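Local coordinates for protein citryl-spermidine/3,4-dihydroxybenzoyl-citryl-spermidine:spermidine ligase (Bacillus anthracis, PDB 3TO3) that catalyses the ATP-dependent condensation of spermidine with citryl-spermidine intermediates during biosynthesis of the siderophore petrobactin, at residues F130-A135 against P165-R170. Sequence-based numbering, arbitrary orientation.
Sequences FKDTIA and PSYKAR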
ATOM      1  N   PHE B 130      14.714  -4.573  -6.891  1.00 39.82           N
ATOM      2  CA  PHE B 130      14.011  -5.842  -7.000  1.00 41.26           C
ATOM      3  C   PHE B 130      13.395  -6.066  -8.386  1.00 45.43           C
ATOM      4  O   PHE B 130      13.623  -7.097  -9.008  1.00 41.64           O
ATOM      5  CB  PHE B 130      12.942  -5.933  -5.914  1.00 37.22           C
ATOM      6  CG  PHE B 130      12.048  -7.146  -6.022  1.00 39.72           C
ATOM      7  CD1 PHE B 130      12.517  -8.419  -5.697  1.00 35.38           C
ATOM      8  CD2 PHE B 130      10.732  -7.003  -6.389  1.00 40.62           C
ATOM      9  CE1 PHE B 130      11.686  -9.539  -5.762  1.00 40.06           C
ATOM     10  CE2 PHE B 130       9.872  -8.121  -6.452  1.00 49.40           C
ATOM     11  CZ  PHE B 130      10.358  -9.394  -6.149  1.00 48.94           C
ATOM     12  N   LYS B 131      12.607  -5.107  -8.864  1.00 42.70           N
ATOM     13  CA  LYS B 131      12.015  -5.247 -10.174  1.00 39.38           C
ATOM     14  C   LYS B 131      13.034  -5.255 -11.320  1.00 46.39           C
ATOM     15  O   LYS B 131      12.810  -5.951 -12.313  1.00 38.73           O
ATOM     16  CB  LYS B 131      10.937  -4.202 -10.432  1.00 36.80           C
ATOM     17  CG  LYS B 131       9.578  -4.642  -9.892  1.00 41.10           C
ATOM     18  CD  LYS B 131       9.302  -4.060  -8.504  1.00 39.96           C
ATOM     19  CE  LYS B 131       7.852  -4.326  -8.078  1.00 45.91           C
ATOM     20  NZ  LYS B 131       7.440  -3.592  -6.853  1.00 45.92           N
ATOM     21  N   ASP B 132      14.138  -4.502 -11.211  1.00 38.15           N
ATOM     22  CA  ASP B 132      15.028  -4.465 -12.342  1.00 33.78           C
ATOM     23  C   ASP B 132      15.908  -5.718 -12.416  1.00 40.14           C
ATOM     24  O   ASP B 132      16.242  -6.179 -13.512  1.00 36.38           O
ATOM     25  CB  ASP B 132      15.851  -3.195 -12.454  1.00 42.62           C
ATOM     26  CG  ASP B 132      16.555  -3.092 -13.823  1.00 49.38           C
ATOM     27  OD1 ASP B 132      15.919  -3.386 -14.874  1.00 52.66           O
ATOM     28  OD2 ASP B 132      17.746  -2.732 -13.860  1.00 47.83           O
ATOM     29  N   THR B 133      16.251  -6.270 -11.257  1.00 41.32           N
ATOM     30  CA  THR B 133      16.974  -7.538 -11.194  1.00 39.81           C
ATOM     31  C   THR B 133      16.260  -8.638 -11.984  1.00 40.06           C
ATOM     32  O   THR B 133      16.884  -9.360 -12.735  1.00 41.99           O
ATOM     33  CB  THR B 133      17.151  -8.028  -9.743  1.00 38.01           C
ATOM     34  OG1 THR B 133      18.037  -7.148  -9.043  1.00 40.41           O
ATOM     35  CG2 THR B 133      17.713  -9.452  -9.726  1.00 34.72           C
ATOM     36  N   ILE B 134      14.949  -8.761 -11.826  1.00 37.57           N
ATOM     37  CA  ILE B 134      14.202  -9.777 -12.576  1.00 42.01           C
ATOM     38  C   ILE B 134      14.254  -9.478 -14.085  1.00 45.06           C
ATOM     39  O   ILE B 134      14.444 -10.379 -14.926  1.00 35.82           O
ATOM     40  CB  ILE B 134      12.730  -9.843 -12.117  1.00 52.34           C
ATOM     41  CG1 ILE B 134      12.681 -10.130 -10.623  1.00 62.39           C
ATOM     42  CG2 ILE B 134      11.967 -10.947 -12.875  1.00 55.13           C
ATOM     43  CD1 ILE B 134      11.460  -9.593  -9.934  1.00 68.42           C
ATOM     44  N   ALA B 135      14.097  -8.210 -14.442  1.00 39.28           N
ATOM     45  CA  ALA B 135      14.175  -7.878 -15.868  1.00 40.08           C
ATOM     46  C   ALA B 135      15.584  -8.152 -16.479  1.00 33.20           C
ATOM     47  O   ALA B 135      15.687  -8.763 -17.545  1.00 39.18           O
ATOM     48  CB  ALA B 135      13.717  -6.461 -16.131  1.00 31.82           C
ATOM     49  N   PRO B 165      17.331   7.597  -9.464  1.00 49.96           N
ATOM     50  CA  PRO B 165      17.847   6.369  -8.847  1.00 52.72           C
ATOM     51  C   PRO B 165      16.777   5.286  -8.628  1.00 52.58           C
ATOM     52  O   PRO B 165      17.117   4.098  -8.744  1.00 48.65           O
ATOM     53  CB  PRO B 165      18.506   6.857  -7.553  1.00 48.86           C
ATOM     54  CG  PRO B 165      18.022   8.278  -7.368  1.00 42.11           C
ATOM     55  CD  PRO B 165      17.721   8.805  -8.714  1.00 42.67           C
ATOM     56  N   SER B 166      15.519   5.619  -8.359  1.00 47.30           N
ATOM     57  CA  SER B 166      14.586   4.515  -8.499  1.00 56.79           C
ATOM     58  C   SER B 166      13.740   4.661  -9.786  1.00 55.91           C
ATOM     59  O   SER B 166      12.676   5.301  -9.789  1.00 67.47           O
ATOM     60  CB  SER B 166      13.678   4.481  -7.265  1.00 58.94           C
ATOM     61  OG  SER B 166      13.013   5.714  -7.126  1.00 55.71           O
ATOM     62  N   TYR B 167      14.161   3.938 -10.821  1.00 50.81           N
ATOM     63  CA  TYR B 167      13.563   4.004 -12.150  1.00 49.10           C
ATOM     64  C   TYR B 167      12.547   2.905 -12.449  1.00 47.62           C
ATOM     65  O   TYR B 167      11.913   2.902 -13.500  1.00 59.93           O
ATOM     66  CB  TYR B 167      14.708   3.928 -13.188  1.00 56.25           C
ATOM     67  CG  TYR B 167      15.751   2.823 -12.931  1.00 46.42           C
ATOM     68  CD1 TYR B 167      15.528   1.515 -13.353  1.00 49.67           C
ATOM     69  CD2 TYR B 167      16.928   3.081 -12.237  1.00 51.85           C
ATOM     70  CE1 TYR B 167      16.457   0.500 -13.123  1.00 49.94           C
ATOM     71  CE2 TYR B 167      17.871   2.068 -12.001  1.00 46.58           C
ATOM     72  CZ  TYR B 167      17.622   0.779 -12.455  1.00 50.01           C
ATOM     73  OH  TYR B 167      18.517  -0.240 -12.231  1.00 50.90           O
ATOM     74  N   LYS B 168      12.575   1.887 -11.606  1.00 48.55           N
ATOM     75  CA  LYS B 168      11.664   0.735 -11.520  1.00 53.69           C
ATOM     76  C   LYS B 168      10.650   0.488 -10.375  1.00 49.42           C
ATOM     77  O   LYS B 168      10.247  -0.661 -10.185  1.00 54.06           O
ATOM     78  CB  LYS B 168      12.319  -0.549 -12.039  1.00 54.91           C
ATOM     79  CG  LYS B 168      11.502  -1.195 -13.156  1.00 53.64           C
ATOM     80  CD  LYS B 168      12.345  -2.219 -13.902  1.00 47.33           C
ATOM     81  CE  LYS B 168      12.837  -1.650 -15.221  1.00 49.47           C
ATOM     82  NZ  LYS B 168      13.640  -2.638 -15.957  1.00 52.49           N
ATOM     83  N   ALA B 169      10.433   1.438  -9.480  1.00 44.79           N
ATOM     84  CA  ALA B 169       9.774   1.118  -8.205  1.00 40.53           C
ATOM     85  C   ALA B 169       8.516   0.267  -8.333  1.00 43.25           C
ATOM     86  O   ALA B 169       8.391  -0.775  -7.654  1.00 42.77           O
ATOM     87  CB  ALA B 169       9.465   2.377  -7.432  1.00 34.44           C
ATOM     88  N   ARG B 170       7.608   0.705  -9.194  1.00 40.94           N
ATOM     89  CA  ARG B 170       6.319   0.037  -9.383  1.00 47.20           C
ATOM     90  C   ARG B 170       5.622  -0.330  -8.072  1.00 49.49           C
ATOM     91  O   ARG B 170       5.226  -1.488  -7.896  1.00 46.49           O
ATOM     92  CB  ARG B 170       6.477  -1.225 -10.230  1.00 51.23           C
ATOM     93  CG  ARG B 170       6.602  -0.967 -11.713  1.00 57.97           C
ATOM     94  CD  ARG B 170       7.146  -2.180 -12.464  1.00 49.93           C
ATOM     95  NE  ARG B 170       7.740  -1.765 -13.724  1.00 50.03           N
ATOM     96  CZ  ARG B 170       8.219  -2.587 -14.655  1.00 46.92           C
ATOM     97  NH1 ARG B 170       8.194  -3.901 -14.475  1.00 40.85           N
ATOM     98  NH2 ARG B 170       8.751  -2.078 -15.760  1.00 49.24           N
TER
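Asp132 and Lys168 form the salt bridge between the two segments, with Lys168 NZ 2.6 Å from Asp132 OD1. The ammonium meets that oxygen on its anti side, 34° out of the carboxylate plane. Asp132 CG lies anti to the backbone N (chi1 -168°), beside the carbonyl carbon, a rotamer that sets the carboxylate between Lys168 NZ and Tyr167 OH. The Lys168 chain bends at chi3 and crosses the aspartate at about a right angle. Glu184 is a second acidic partner of Lys168, and Gln136 also bonds to Asp132 OD1; two carboxylates around one ammonium would probably stabilise its positive charge.

The other carboxylate oxygen takes a neutral donor: Tyr167 OH gives a hydrogen bond to Asp132 OD2 over 3.1 Å, arriving from above the carboxylate plane. Ring and carboxylate stand almost perpendicular, and Asp132 CG lies at the ring edge, near Tyr167 CE1.

Lys131, one residue earlier on helix 115-138, binds backbone instead. Its NZ donates to Ala169 O at 3.1 Å, in the carbonyl plane, and to Arg170 O at 3.2 Å, from above that carbonyl's plane; Phe173 O and Gln127 add further acceptors. Neighbouring residues of one helix thus hold the irregular 165-170 segment, which belongs to the IucA/IucC family region and runs beside the nucleotide site: the Tyr167 side chain is about 5 Å from bound ATP. The Arg170 side chain touches Met284, an ATP-binding residue.

Van der Waals contacts accompany these bonds. Lys131 CB rests against Lys168 O, and Lys131 CE packs carbon to carbon, 4.0 Å from Arg170 CB. Within the loop, Lys168 CG sits over one face of the Arg170 guanidinium, offset toward its rim, and Asn178 and Glu184 bind that group's NH1. Ala135 CB approaches Lys168 NZ at 3.8 Å, one helical turn beyond Lys131.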